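Long-range contacts in Lmo1340 protein (Listeria monocytogenes, PDB 4NLM), which is of unknown function but is a surface protein, probably a lipoprotein, built round a YqgU-like six-bladed beta propeller: residues 142-148 and 184-188; 181-185 and 225-229; 126-130 and 164-168; 50-54 and 94-100; 135-140 and 150-155. All coordinates share one frame; numbering follows the deposited sequence. Where two conformers were deposited one is given.

Contact 1: residues 142-148 and 184-188; sequences NDESPEK and WYGDN
The side chain of N142 lies over one face of the W184 indole and crosses it at about a right angle, amide and ring planes 43° apart. Its CB makes a CH-pi contact above the five-membered ring, 3.6 Å from the centroid, while N142 ND2 hangs over the benzene side, 3.1 Å from W184 CE3. With CG anti to the backbone N (chi1 -171°), the amide is laid across the ring face, where N142 ND2 can donate to G186 O (3.1 Å) in the facing loop. At its other end OD1 accepts from S145 N, an Asx motif; asparagine suits a place that asks for both donor and acceptor. The two loops join the first and second strands of consecutive propeller blades, and W184 NE1 reinforces the link by bonding to Y140 O. Farther out, D187 OD1 is gripped from opposite faces of its carboxylate plane, by S145 OG at 2.6 Å and by K148 NZ, which forms a salt bridge at 2.9 Å. These donors probably favour the ionised carboxylate. The extended lysine chain crosses both W184 and D187, letting K148 NZ donate to D187 O (2.9 Å). Outermost, a water joins E144 OE1 to D187 N.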
# COMPACT_ATOMS: atom_id res chain seq x y z
N ASN A 142 1.25 11.57 3.36
CA ASN A 142 0.12 12.15 4.07
C ASN A 142 -1.02 12.46 3.12
O ASN A 142 -0.87 13.23 2.21
CB ASN A 142 0.64 13.39 4.81
CG ASN A 142 -0.36 13.99 5.78
OD1 ASN A 142 -1.55 14.11 5.50
ND2 ASN A 142 0.14 14.42 6.91
N ASP A 143 -2.14 11.79 3.33
CA ASP A 143 -3.30 11.96 2.46
C ASP A 143 -3.94 13.35 2.60
O ASP A 143 -4.43 13.89 1.63
CB ASP A 143 -4.37 10.89 2.74
CG ASP A 143 -3.92 9.46 2.41
OD1 ASP A 143 -2.93 9.27 1.68
OD2 ASP A 143 -4.56 8.49 2.87
N GLU A 144 -3.94 13.91 3.80
CA GLU A 144 -4.56 15.22 4.02
C GLU A 144 -3.72 16.40 3.56
O GLU A 144 -4.23 17.42 3.10
CB GLU A 144 -4.89 15.38 5.50
CG GLU A 144 -6.07 14.52 5.94
CD GLU A 144 -6.70 14.96 7.26
OE1 GLU A 144 -6.48 16.11 7.70
OE2 GLU A 144 -7.45 14.15 7.85
N SER A 145 -2.42 16.25 3.74
CA SER A 145 -1.45 17.27 3.39
C SER A 145 -0.38 16.57 2.59
O SER A 145 0.69 16.21 3.11
CB SER A 145 -0.86 17.90 4.66
OG SER A 145 -1.91 18.44 5.44
N PRO A 146 -0.61 16.40 1.28
CA PRO A 146 0.34 15.61 0.50
C PRO A 146 1.70 16.27 0.18
O PRO A 146 2.52 15.68 -0.54
CB PRO A 146 -0.47 15.22 -0.74
CG PRO A 146 -1.44 16.33 -0.88
CD PRO A 146 -1.83 16.70 0.52
N GLU A 147 1.95 17.41 0.80
CA GLU A 147 3.26 17.99 0.77
C GLU A 147 4.20 17.24 1.74
O GLU A 147 5.43 17.44 1.75
CB GLU A 147 3.17 19.46 1.17
CG GLU A 147 2.48 20.36 0.12
CD GLU A 147 0.94 20.33 0.07
OE1 GLU A 147 0.28 19.88 1.04
OE2 GLU A 147 0.36 20.80 -0.94
N LYS A 148 3.62 16.42 2.62
CA LYS A 148 4.38 15.74 3.66
C LYS A 148 4.52 14.24 3.43
O LYS A 148 3.51 13.54 3.22
CB LYS A 148 3.69 15.88 5.00
CG LYS A 148 3.48 17.30 5.44
CD LYS A 148 2.86 17.35 6.82
CE LYS A 148 2.38 18.77 7.09
NZ LYS A 148 1.92 18.90 8.49
N TRP A 184 -0.16 7.99 9.10
CA TRP A 184 -0.69 9.32 9.32
C TRP A 184 -2.16 9.18 9.73
O TRP A 184 -2.87 8.24 9.34
CB TRP A 184 -0.66 10.13 8.06
CG TRP A 184 0.66 10.59 7.62
CD1 TRP A 184 1.37 10.13 6.59
CD2 TRP A 184 1.38 11.69 8.17
NE1 TRP A 184 2.54 10.86 6.44
CE2 TRP A 184 2.57 11.81 7.42
CE3 TRP A 184 1.15 12.57 9.22
CZ2 TRP A 184 3.49 12.82 7.66
CZ3 TRP A 184 2.09 13.54 9.49
CH2 TRP A 184 3.26 13.66 8.71
N TYR A 185 -2.63 10.16 10.48
CA TYR A 185 -4.04 10.23 10.84
C TYR A 185 -4.64 11.60 10.52
O TYR A 185 -5.84 11.76 10.53
CB TYR A 185 -4.28 9.78 12.28
CG TYR A 185 -5.76 9.59 12.59
CD1 TYR A 185 -6.50 8.58 11.95
CD2 TYR A 185 -6.39 10.39 13.51
CE1 TYR A 185 -7.85 8.40 12.24
CE2 TYR A 185 -7.73 10.22 13.79
CZ TYR A 185 -8.45 9.24 13.16
OH TYR A 185 -9.79 9.10 13.46
N GLY A 186 -3.80 12.56 10.15
CA GLY A 186 -4.22 13.91 9.81
C GLY A 186 -3.00 14.74 9.42
O GLY A 186 -1.89 14.22 9.28
N ASP A 187 -3.21 16.05 9.30
CA ASP A 187 -2.16 16.98 8.91
C ASP A 187 -0.91 16.80 9.79
O ASP A 187 0.20 16.69 9.26
CB ASP A 187 -2.71 18.40 9.03
CG ASP A 187 -1.74 19.48 8.54
OD1 ASP A 187 -0.85 19.21 7.71
OD2 ASP A 187 -1.90 20.64 8.99
N ASN A 188 -1.11 16.72 11.11
CA ASN A 188 0.01 16.62 12.07
C ASN A 188 -0.10 15.48 13.07
O ASN A 188 0.56 15.50 14.09
CB ASN A 188 0.14 17.93 12.86
CG ASN A 188 0.64 19.10 12.03
OD1 ASN A 188 1.70 19.02 11.40
ND2 ASN A 188 -0.13 20.17 12.00
O HOH W 1 -5.91 17.11 9.99
O HOH W 2 -7.02 10.75 8.46

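Contact 2: residues 181-185 and 225-229; sequences FISWY and QFAVH
V228 CG1 rests 3.8 Å from W184 O and meets the edge of the Y185 ring, 3.9 Å from Y185 CD1. The other methyl, CG2, is directed to S183, so the two branches of valine let it touch serine and tyrosine at once. From the same strand F226, two residues earlier, sends its ring across the gap. Its CG stands between the backbone N and carbonyl carbon (chi1 74°), which brings the far end of the ring to a side chain and a backbone oxygen: F226 CE2 is 3.6 Å from S183 CB, and F181 O lies in the ring plane at the edge, 3.6 Å from F226 CE1. Strands 182-184 and 225-229 are the first strands of consecutive propeller blades, which by the usual build of this fold line the central channel. They run nearly parallel, 13° apart, with axes 7.2 Å from each other, too far for direct backbone pairing. Small S183, modelled in two conformers, suits the middle, where valine and phenylalanine both need access. Water bridges part of the remaining distance: one molecule accepts from V228 N at 2.9 Å, while another, over a face of F226, donates weakly to I182 O and F226 O.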
# COMPACT_ATOMS: atom_id res chain seq x y z
N PHE A 181 5.77 0.93 13.32
CA PHE A 181 4.46 0.57 12.79
C PHE A 181 3.56 1.77 12.93
O PHE A 181 2.92 1.97 13.96
CB PHE A 181 3.92 -0.65 13.53
CG PHE A 181 4.92 -1.76 13.64
CD1 PHE A 181 5.50 -2.31 12.50
CD2 PHE A 181 5.29 -2.25 14.88
CE1 PHE A 181 6.42 -3.33 12.59
CE2 PHE A 181 6.21 -3.28 14.98
CZ PHE A 181 6.77 -3.81 13.83
N ILE A 182 3.51 2.55 11.86
CA ILE A 182 2.88 3.86 11.89
C ILE A 182 1.98 4.17 10.70
O ILE A 182 1.97 3.44 9.70
CB ILE A 182 3.96 4.98 11.91
CG1 ILE A 182 4.80 4.90 10.64
CG2 ILE A 182 4.82 4.87 13.15
CD1 ILE A 182 5.88 5.95 10.55
N SER A 183 1.17 5.20 10.87
CA SER A 183 0.35 5.73 9.80
C SER A 183 -0.02 7.16 10.12
O SER A 183 -0.21 7.52 11.28
CB SER A 183 -0.95 4.95 9.67
OG SER A 183 -1.76 5.51 8.65
N TRP A 184 -0.16 7.99 9.10
CA TRP A 184 -0.69 9.32 9.32
C TRP A 184 -2.16 9.18 9.73
O TRP A 184 -2.87 8.24 9.34
CB TRP A 184 -0.66 10.13 8.06
CG TRP A 184 0.66 10.59 7.62
CD1 TRP A 184 1.37 10.13 6.59
CD2 TRP A 184 1.38 11.69 8.17
NE1 TRP A 184 2.54 10.86 6.44
CE2 TRP A 184 2.57 11.81 7.42
CE3 TRP A 184 1.15 12.57 9.22
CZ2 TRP A 184 3.49 12.82 7.66
CZ3 TRP A 184 2.09 13.54 9.49
CH2 TRP A 184 3.26 13.66 8.71
N TYR A 185 -2.63 10.16 10.48
CA TYR A 185 -4.04 10.23 10.84
C TYR A 185 -4.64 11.60 10.52
O TYR A 185 -5.84 11.76 10.53
CB TYR A 185 -4.28 9.78 12.28
CG TYR A 185 -5.76 9.59 12.59
CD1 TYR A 185 -6.50 8.58 11.95
CD2 TYR A 185 -6.39 10.39 13.51
CE1 TYR A 185 -7.85 8.40 12.24
CE2 TYR A 185 -7.73 10.22 13.79
CZ TYR A 185 -8.45 9.24 13.16
OH TYR A 185 -9.79 9.10 13.46
N GLN A 225 -2.49 -5.40 13.77
CA GLN A 225 -2.16 -4.70 12.55
C GLN A 225 -3.21 -3.61 12.40
O GLN A 225 -4.34 -3.79 12.86
CB GLN A 225 -2.23 -5.68 11.36
CG GLN A 225 -1.72 -5.12 10.05
CD GLN A 225 -1.63 -6.19 8.98
OE1 GLN A 225 -1.24 -7.31 9.28
NE2 GLN A 225 -1.91 -5.84 7.75
N PHE A 226 -2.90 -2.50 11.73
CA PHE A 226 -3.89 -1.44 11.54
C PHE A 226 -3.58 -0.75 10.23
O PHE A 226 -2.50 -0.88 9.67
CB PHE A 226 -3.88 -0.47 12.70
CG PHE A 226 -2.70 0.45 12.72
CD1 PHE A 226 -1.48 0.03 13.19
CD2 PHE A 226 -2.82 1.75 12.27
CE1 PHE A 226 -0.38 0.87 13.20
CE2 PHE A 226 -1.74 2.59 12.26
CZ PHE A 226 -0.52 2.15 12.72
N ALA A 227 -4.56 0.03 9.77
CA ALA A 227 -4.41 0.83 8.56
C ALA A 227 -5.39 1.98 8.66
O ALA A 227 -6.41 1.86 9.32
CB ALA A 227 -4.63 -0.02 7.30
N VAL A 228 -5.10 3.05 7.93
CA VAL A 228 -5.98 4.22 7.90
C VAL A 228 -6.24 4.56 6.44
O VAL A 228 -5.35 4.53 5.59
CB VAL A 228 -5.33 5.43 8.63
CG1 VAL A 228 -6.23 6.65 8.59
CG2 VAL A 228 -5.01 5.06 10.05
N HIS A 229 -7.48 4.89 6.14
CA HIS A 229 -7.76 5.40 4.81
C HIS A 229 -9.12 6.06 4.84
O HIS A 229 -10.03 5.52 5.46
CB HIS A 229 -7.74 4.32 3.73
CG HIS A 229 -7.46 4.87 2.39
ND1 HIS A 229 -6.20 5.34 2.04
CD2 HIS A 229 -8.23 5.00 1.29
CE1 HIS A 229 -6.24 5.76 0.79
NE2 HIS A 229 -7.46 5.58 0.32
O HOH W 3 0.70 0.30 9.97
O HOH W 4 -2.43 2.88 6.83

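Contact 3: residues 126-130 and 164-168; sequences TVASR and NWDYT
R130 and W165 make the tight part of this contact, their side chains running antiparallel to each other. The aliphatic run of the arginine lies on the indole: R130 CD sits over the five-membered ring, 3.6 Å from its centroid and 10° off the ring normal, a CH-pi contact. R130 CG follows at 3.8 Å from W165 CZ2. The indole is clasped from both faces, for Y167 CB lies over the other one. A128 fits in beside this sandwich, its CB 3.8 Å from Y167 CB and 4.2 Å from W165 CZ2; alanine suits the spot because one methyl is enough to touch both aromatic residues.

Beyond CD the hold on the indole weakens. The arginine chain bends at chi3 (-68°), and its guanidinium lies above the indole with R130 CZ 5.8 Å from the five-ring centroid, so any cation-pi attraction is weak at most; this end of the side chain also rests on F151 of strand 148-155. The loose, solvent side belongs to V127 and S129, both exposed. V127 reaches the tyrosine with one branch alone, V127 CG1 to Y167 CE1 at 4.1 Å, and S129 meets W165 CZ2 through its backbone, its own side chain directed away. V127 and A128 form a classic beta bulge opposite I118, which turns two successive side chains towards the partner segment.

Strand 126-132 is the outermost strand of its blade, and strand 159-166 is the third of the following one. They cross at 141° without pairing; W165 also packs on F151, and Y167 on I118 of strand 114-120.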
# COMPACT_ATOMS: atom_id res chain seq x y z
N THR A 126 10.83 17.35 -12.13
CA THR A 126 11.20 17.12 -10.75
C THR A 126 10.66 18.28 -9.89
O THR A 126 11.06 19.43 -10.04
CB THR A 126 12.72 16.91 -10.60
OG1 THR A 126 13.13 15.75 -11.36
CG2 THR A 126 13.10 16.74 -9.14
N VAL A 127 9.73 17.97 -8.99
CA VAL A 127 9.12 18.95 -8.09
C VAL A 127 10.02 19.23 -6.89
O VAL A 127 10.10 20.35 -6.41
CB VAL A 127 7.75 18.39 -7.57
CG1 VAL A 127 7.15 19.32 -6.52
CG2 VAL A 127 6.81 18.15 -8.74
N ALA A 128 10.70 18.21 -6.40
CA ALA A 128 11.56 18.34 -5.22
C ALA A 128 12.49 17.15 -5.15
O ALA A 128 12.21 16.09 -5.71
CB ALA A 128 10.71 18.41 -3.95
N SER A 129 13.59 17.31 -4.44
CA SER A 129 14.55 16.25 -4.30
C SER A 129 15.39 16.43 -3.05
O SER A 129 15.66 17.55 -2.63
CB SER A 129 15.46 16.29 -5.53
OG SER A 129 16.36 15.21 -5.59
N ARG A 130 15.83 15.32 -2.45
CA ARG A 130 16.78 15.37 -1.36
C ARG A 130 17.71 14.18 -1.50
O ARG A 130 17.33 13.11 -1.94
CB ARG A 130 16.15 15.46 0.04
CG ARG A 130 15.32 14.28 0.48
CD ARG A 130 14.84 14.46 1.92
NE ARG A 130 15.92 14.41 2.91
CZ ARG A 130 16.34 13.28 3.48
NH1 ARG A 130 15.77 12.12 3.17
NH2 ARG A 130 17.33 13.32 4.36
N ASN A 164 9.95 13.31 8.96
CA ASN A 164 8.93 13.89 8.09
C ASN A 164 9.56 14.90 7.17
O ASN A 164 10.21 15.85 7.63
CB ASN A 164 7.84 14.58 8.89
CG ASN A 164 6.74 15.16 8.02
OD1 ASN A 164 6.31 14.53 7.06
ND2 ASN A 164 6.29 16.33 8.37
N TRP A 165 9.39 14.72 5.88
CA TRP A 165 9.85 15.63 4.88
C TRP A 165 8.72 16.41 4.26
O TRP A 165 7.87 15.79 3.64
CB TRP A 165 10.57 14.84 3.79
CG TRP A 165 11.18 15.65 2.67
CD1 TRP A 165 11.80 16.86 2.77
CD2 TRP A 165 11.29 15.26 1.29
NE1 TRP A 165 12.31 17.25 1.54
CE2 TRP A 165 12.01 16.28 0.62
CE3 TRP A 165 10.86 14.14 0.55
CZ2 TRP A 165 12.27 16.23 -0.75
CZ3 TRP A 165 11.15 14.09 -0.81
CH2 TRP A 165 11.86 15.12 -1.44
N ASP A 166 8.70 17.73 4.50
CA ASP A 166 7.77 18.60 3.79
C ASP A 166 8.55 19.05 2.59
O ASP A 166 9.44 19.92 2.69
CB ASP A 166 7.31 19.80 4.61
CG ASP A 166 6.29 20.60 3.88
OD1 ASP A 166 6.41 20.73 2.63
OD2 ASP A 166 5.34 21.08 4.52
N TYR A 167 8.29 18.41 1.45
CA TYR A 167 9.12 18.64 0.28
C TYR A 167 8.86 19.98 -0.39
O TYR A 167 9.67 20.43 -1.18
CB TYR A 167 9.02 17.49 -0.71
CG TYR A 167 7.65 17.28 -1.30
CD1 TYR A 167 7.20 18.05 -2.35
CD2 TYR A 167 6.84 16.23 -0.86
CE1 TYR A 167 5.93 17.83 -2.91
CE2 TYR A 167 5.60 15.98 -1.41
CZ TYR A 167 5.13 16.79 -2.43
OH TYR A 167 3.89 16.54 -2.97
N THR A 168 7.74 20.61 -0.06
CA THR A 168 7.41 21.92 -0.60
C THR A 168 8.14 23.02 0.17
O THR A 168 8.38 24.10 -0.38
CB THR A 168 5.89 22.16 -0.64
OG1 THR A 168 5.36 22.32 0.68
CG2 THR A 168 5.15 21.09 -1.39

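Contact 4: residues 50-54 and 94-100; sequences VVGWL and VQISPDY
In the propeller, the first strands of two consecutive blades, 47-55 and 90-96, come together where I96 packs against V51, G52 and L54. The segments run 13° from parallel with axes 7.1 Å apart, so side chains rather than backbone bonds fill the gap. I96 is the wedge: its CG1 is anti to the carbonyl carbon (chi1 -61°) and chi2 is extended, which together carry CD1 to the facing strand. There I96 CD1 lies 3.5 Å from W53 O and 3.6 Å from G52 CA, an approach helped by the absence of a side chain on the glycine. V51 CG1 flanks the same methyl at 4.0 Å and bears on V94 CG1 at 4.2 Å as well, while L54 CD2 closes in 4.1 Å from I96 CD1. Branched aliphatic residues suit this seam, which is made largely of methyl contacts of ordinary length. Y100, which ends a type I turn from S97, adds the second half of the contact; S97 OG braces the turn by donating to D99 OD1. The Y100 ring is met edge-on by W53 O, which lies in the ring plane 3.3 Å from Y100 CD1. The indole of W53 leads away and bonds through NE1 to L327 O, in the direction of the last blade. Where the chain turns the corner, a water donates to both L54 O and Y100 O, at 2.7 Å each.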
# COMPACT_ATOMS: atom_id res chain seq x y z
N VAL A 50 3.28 -3.15 -12.66
CA VAL A 50 2.35 -2.02 -12.60
C VAL A 50 2.40 -1.55 -11.15
O VAL A 50 2.19 -2.30 -10.22
CB VAL A 50 0.94 -2.44 -13.00
CG1 VAL A 50 -0.09 -1.38 -12.65
CG2 VAL A 50 0.92 -2.72 -14.50
N VAL A 51 2.68 -0.24 -10.96
CA VAL A 51 2.84 0.27 -9.61
C VAL A 51 1.47 0.53 -8.94
O VAL A 51 1.30 0.30 -7.76
CB VAL A 51 3.65 1.58 -9.66
CG1 VAL A 51 3.73 2.25 -8.28
CG2 VAL A 51 5.04 1.31 -10.21
N GLY A 52 0.52 0.99 -9.73
CA GLY A 52 -0.81 1.34 -9.22
C GLY A 52 -1.60 2.11 -10.23
O GLY A 52 -1.20 2.27 -11.36
N TRP A 53 -2.76 2.63 -9.79
CA TRP A 53 -3.63 3.42 -10.63
C TRP A 53 -3.15 4.87 -10.72
O TRP A 53 -2.68 5.45 -9.74
CB TRP A 53 -5.04 3.48 -10.04
CG TRP A 53 -5.72 2.13 -10.01
CD1 TRP A 53 -5.90 1.35 -8.92
CD2 TRP A 53 -6.35 1.49 -11.09
NE1 TRP A 53 -6.61 0.22 -9.26
CE2 TRP A 53 -6.86 0.27 -10.61
CE3 TRP A 53 -6.52 1.80 -12.44
CZ2 TRP A 53 -7.56 -0.62 -11.42
CZ3 TRP A 53 -7.17 0.91 -13.24
CH2 TRP A 53 -7.69 -0.29 -12.72
N LEU A 54 -3.31 5.44 -11.91
CA LEU A 54 -3.15 6.89 -12.10
C LEU A 54 -4.46 7.62 -12.33
O LEU A 54 -4.54 8.83 -12.09
CB LEU A 54 -2.20 7.18 -13.25
CG LEU A 54 -0.76 6.72 -13.04
CD1 LEU A 54 0.06 7.01 -14.28
CD2 LEU A 54 -0.15 7.38 -11.83
N VAL A 94 8.85 3.14 -5.39
CA VAL A 94 8.04 4.05 -6.21
C VAL A 94 6.66 4.09 -5.60
O VAL A 94 6.07 3.04 -5.39
CB VAL A 94 7.91 3.60 -7.67
CG1 VAL A 94 7.19 4.63 -8.50
CG2 VAL A 94 9.26 3.24 -8.28
N GLN A 95 6.16 5.27 -5.34
CA GLN A 95 4.78 5.43 -4.85
C GLN A 95 4.09 6.53 -5.61
O GLN A 95 4.71 7.49 -6.07
CB GLN A 95 4.75 5.79 -3.38
CG GLN A 95 5.12 4.68 -2.44
CD GLN A 95 4.75 5.02 -1.00
OE1 GLN A 95 3.93 5.93 -0.73
NE2 GLN A 95 5.32 4.30 -0.09
N ILE A 96 2.79 6.34 -5.76
CA ILE A 96 1.89 7.34 -6.37
C ILE A 96 1.27 8.17 -5.25
O ILE A 96 0.88 7.63 -4.22
CB ILE A 96 0.80 6.63 -7.19
CG1 ILE A 96 1.45 5.82 -8.31
CG2 ILE A 96 -0.23 7.60 -7.73
CD1 ILE A 96 0.58 4.69 -8.83
N SER A 97 1.25 9.49 -5.42
CA SER A 97 0.72 10.37 -4.38
C SER A 97 -0.77 10.13 -4.14
O SER A 97 -1.49 9.66 -5.04
CB SER A 97 0.95 11.82 -4.76
OG SER A 97 0.14 12.22 -5.84
N PRO A 98 -1.24 10.45 -2.93
CA PRO A 98 -2.64 10.23 -2.62
C PRO A 98 -3.61 10.97 -3.56
O PRO A 98 -4.73 10.50 -3.74
CB PRO A 98 -2.74 10.77 -1.18
CG PRO A 98 -1.37 10.54 -0.61
CD PRO A 98 -0.47 10.86 -1.75
N ASP A 99 -3.17 12.07 -4.15
CA ASP A 99 -4.01 12.84 -5.06
C ASP A 99 -3.72 12.49 -6.53
O ASP A 99 -4.26 13.15 -7.43
CB ASP A 99 -3.89 14.37 -4.79
CG ASP A 99 -2.49 14.92 -5.02
OD1 ASP A 99 -1.57 14.16 -5.35
OD2 ASP A 99 -2.28 16.14 -4.85
N TYR A 100 -2.91 11.45 -6.77
CA TYR A 100 -2.60 10.99 -8.12
C TYR A 100 -1.94 12.06 -9.01
O TYR A 100 -2.07 12.05 -10.21
CB TYR A 100 -3.86 10.42 -8.80
CG TYR A 100 -4.56 9.29 -8.06
CD1 TYR A 100 -4.15 7.98 -8.17
CD2 TYR A 100 -5.63 9.57 -7.23
CE1 TYR A 100 -4.80 6.97 -7.51
CE2 TYR A 100 -6.30 8.56 -6.56
CZ TYR A 100 -5.88 7.26 -6.71
OH TYR A 100 -6.59 6.28 -6.05
O HOH W 5 -2.61 10.74 -12.48

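Contact 5: residues 135-140 and 150-155; sequences LTTTFY and MFVTYS
F139 and F151 stand next to each other, both directed to one face of the sheet, their ring centroids 5.8 Å apart and their planes oblique at 45°. The closest touch between their side chains is F139 CD2 on F151 CB, at 3.7 Å. T137 lies on the same face: with CG2 anti to its backbone N, the methyl is laid over the rim of the F139 ring and comes 3.7 Å from F151 CB. A threonine serves well here, for the OG1 branch turns back to donate to L135 O. On the opposite face Y140 CB meets the terminal CE of M150, a selenomethionine, and Y140 CE2 touches V152 CG2 at 4.1 Å; I182 of the next blade packs onto all three side chains.

Between these two layers runs a regular backbone ladder. T138 and V152 form a hydrogen-bonded pair, with T138 N to V152 O at 2.9 Å and a matching return bond, and Y140 and M150 form another. F139 with F151 and T137 with T153 are the non-hydrogen-bonded pairs in alternation.

Towards the exposed end Y154 N donates to T136 O (3.0 Å) nearly along the C=O axis, and the same oxygen lies at the edge of the Y154 ring. One water accepts from T136 N and donates to Y154 O; a second sits 2.7 Å from T138 OG1 and 2.6 Å from Y154 OH, joining the two hydroxyls. With segments only 10 residues apart and directions 170° from each other, this is an antiparallel beta hairpin, the first two strands of the four-stranded meander that makes a propeller blade.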
# COMPACT_ATOMS: atom_id res chain seq x y z
N LEU A 135 19.65 3.44 2.06
CA LEU A 135 19.25 2.70 3.20
C LEU A 135 17.83 2.21 3.05
O LEU A 135 16.99 2.85 2.39
CB LEU A 135 19.31 3.60 4.41
CG LEU A 135 20.72 4.11 4.70
CD1 LEU A 135 20.60 5.20 5.73
CD2 LEU A 135 21.65 3.00 5.17
N THR A 136 17.54 1.11 3.73
CA THR A 136 16.18 0.59 3.70
C THR A 136 15.24 1.57 4.33
O THR A 136 15.43 1.98 5.48
CB THR A 136 16.14 -0.76 4.46
OG1 THR A 136 17.06 -1.67 3.85
CG2 THR A 136 14.73 -1.34 4.47
N THR A 137 14.18 1.88 3.58
CA THR A 137 13.25 2.95 3.98
C THR A 137 11.82 2.56 3.64
O THR A 137 11.54 2.02 2.56
CB THR A 137 13.61 4.23 3.22
OG1 THR A 137 14.99 4.56 3.42
CG2 THR A 137 12.76 5.39 3.69
N THR A 138 10.91 2.92 4.53
CA THR A 138 9.49 2.70 4.31
C THR A 138 8.83 4.08 4.32
O THR A 138 9.05 4.87 5.25
CB THR A 138 8.85 1.79 5.39
OG1 THR A 138 9.59 0.58 5.46
CG2 THR A 138 7.40 1.49 5.08
N PHE A 139 7.97 4.37 3.33
CA PHE A 139 7.42 5.68 3.14
C PHE A 139 5.93 5.76 3.39
O PHE A 139 5.20 4.87 2.95
CB PHE A 139 7.67 6.18 1.71
CG PHE A 139 9.11 6.34 1.34
CD1 PHE A 139 9.83 5.27 0.83
CD2 PHE A 139 9.76 7.56 1.48
CE1 PHE A 139 11.16 5.41 0.48
CE2 PHE A 139 11.09 7.68 1.13
CZ PHE A 139 11.80 6.61 0.61
N TYR A 140 5.45 6.86 4.00
CA TYR A 140 4.04 7.09 4.33
C TYR A 140 3.68 8.47 3.84
O TYR A 140 4.10 9.48 4.42
CB TYR A 140 3.84 6.98 5.83
CG TYR A 140 4.18 5.61 6.35
CD1 TYR A 140 3.25 4.59 6.35
CD2 TYR A 140 5.45 5.30 6.78
CE1 TYR A 140 3.54 3.33 6.80
CE2 TYR A 140 5.77 4.03 7.21
CZ TYR A 140 4.79 3.06 7.24
OH TYR A 140 5.07 1.79 7.66
N MSE A 150 6.34 11.05 5.40
CA MSE A 150 7.05 10.55 6.56
C MSE A 150 7.74 9.26 6.15
O MSE A 150 7.23 8.50 5.32
CB MSE A 150 6.02 10.31 7.67
CG MSE A 150 6.47 9.54 8.90
SE MSE A 150 5.05 9.72 10.24
CE MSE A 150 3.62 8.59 9.46
N PHE A 151 8.90 8.96 6.71
CA PHE A 151 9.59 7.74 6.39
C PHE A 151 10.40 7.22 7.54
O PHE A 151 10.94 7.97 8.38
CB PHE A 151 10.42 7.90 5.11
CG PHE A 151 11.37 9.04 5.12
CD1 PHE A 151 12.66 8.84 5.55
CD2 PHE A 151 11.01 10.28 4.64
CE1 PHE A 151 13.58 9.86 5.59
CE2 PHE A 151 11.93 11.31 4.65
CZ PHE A 151 13.21 11.10 5.13
N VAL A 152 10.45 5.89 7.56
CA VAL A 152 11.20 5.13 8.53
C VAL A 152 12.46 4.62 7.84
O VAL A 152 12.36 3.92 6.82
CB VAL A 152 10.36 3.96 9.06
CG1 VAL A 152 11.14 3.19 10.11
CG2 VAL A 152 9.03 4.46 9.62
N THR A 153 13.61 4.97 8.39
CA THR A 153 14.90 4.50 7.88
C THR A 153 15.54 3.54 8.86
O THR A 153 15.50 3.74 10.07
CB THR A 153 15.87 5.65 7.61
OG1 THR A 153 15.94 6.52 8.75
CG2 THR A 153 15.43 6.46 6.42
N TYR A 154 16.12 2.48 8.31
CA TYR A 154 16.75 1.44 9.11
C TYR A 154 18.25 1.36 8.84
O TYR A 154 18.67 1.52 7.69
CB TYR A 154 16.19 0.07 8.74
CG TYR A 154 14.73 -0.12 9.03
CD1 TYR A 154 13.77 0.25 8.10
CD2 TYR A 154 14.30 -0.64 10.24
CE1 TYR A 154 12.43 0.07 8.35
CE2 TYR A 154 12.96 -0.81 10.51
CZ TYR A 154 12.03 -0.47 9.56
OH TYR A 154 10.69 -0.64 9.81
N SER A 155 19.03 1.19 9.89
CA SER A 155 20.47 0.94 9.77
C SER A 155 20.93 0.38 11.10
O SER A 155 20.37 0.71 12.13
CB SER A 155 21.21 2.23 9.48
OG SER A 155 22.58 1.99 9.22
O HOH W 6 19.46 0.06 5.56
O HOH W 7 8.99 -0.60 7.82

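Overall arrangement
From the N terminus, contact 4 closes first, tying strand 47-55 of one blade to strand 90-96 of the next before any other contact opens. Contact 3 then spans 126 to 168, joining the outer edge of that second blade to the third, and within its span lies contact 5, the hairpin that begins the third blade. Contact 1 opens in the hairpin's turn and ends at 188, so it crosses both contact 3 and contact 5 and binds the third blade to the fourth. Contact 2 sets out from the strand at which contact 1 closes, sharing W184 and Y185, and carries the chain of seams on to strand 225-229 of the fifth blade.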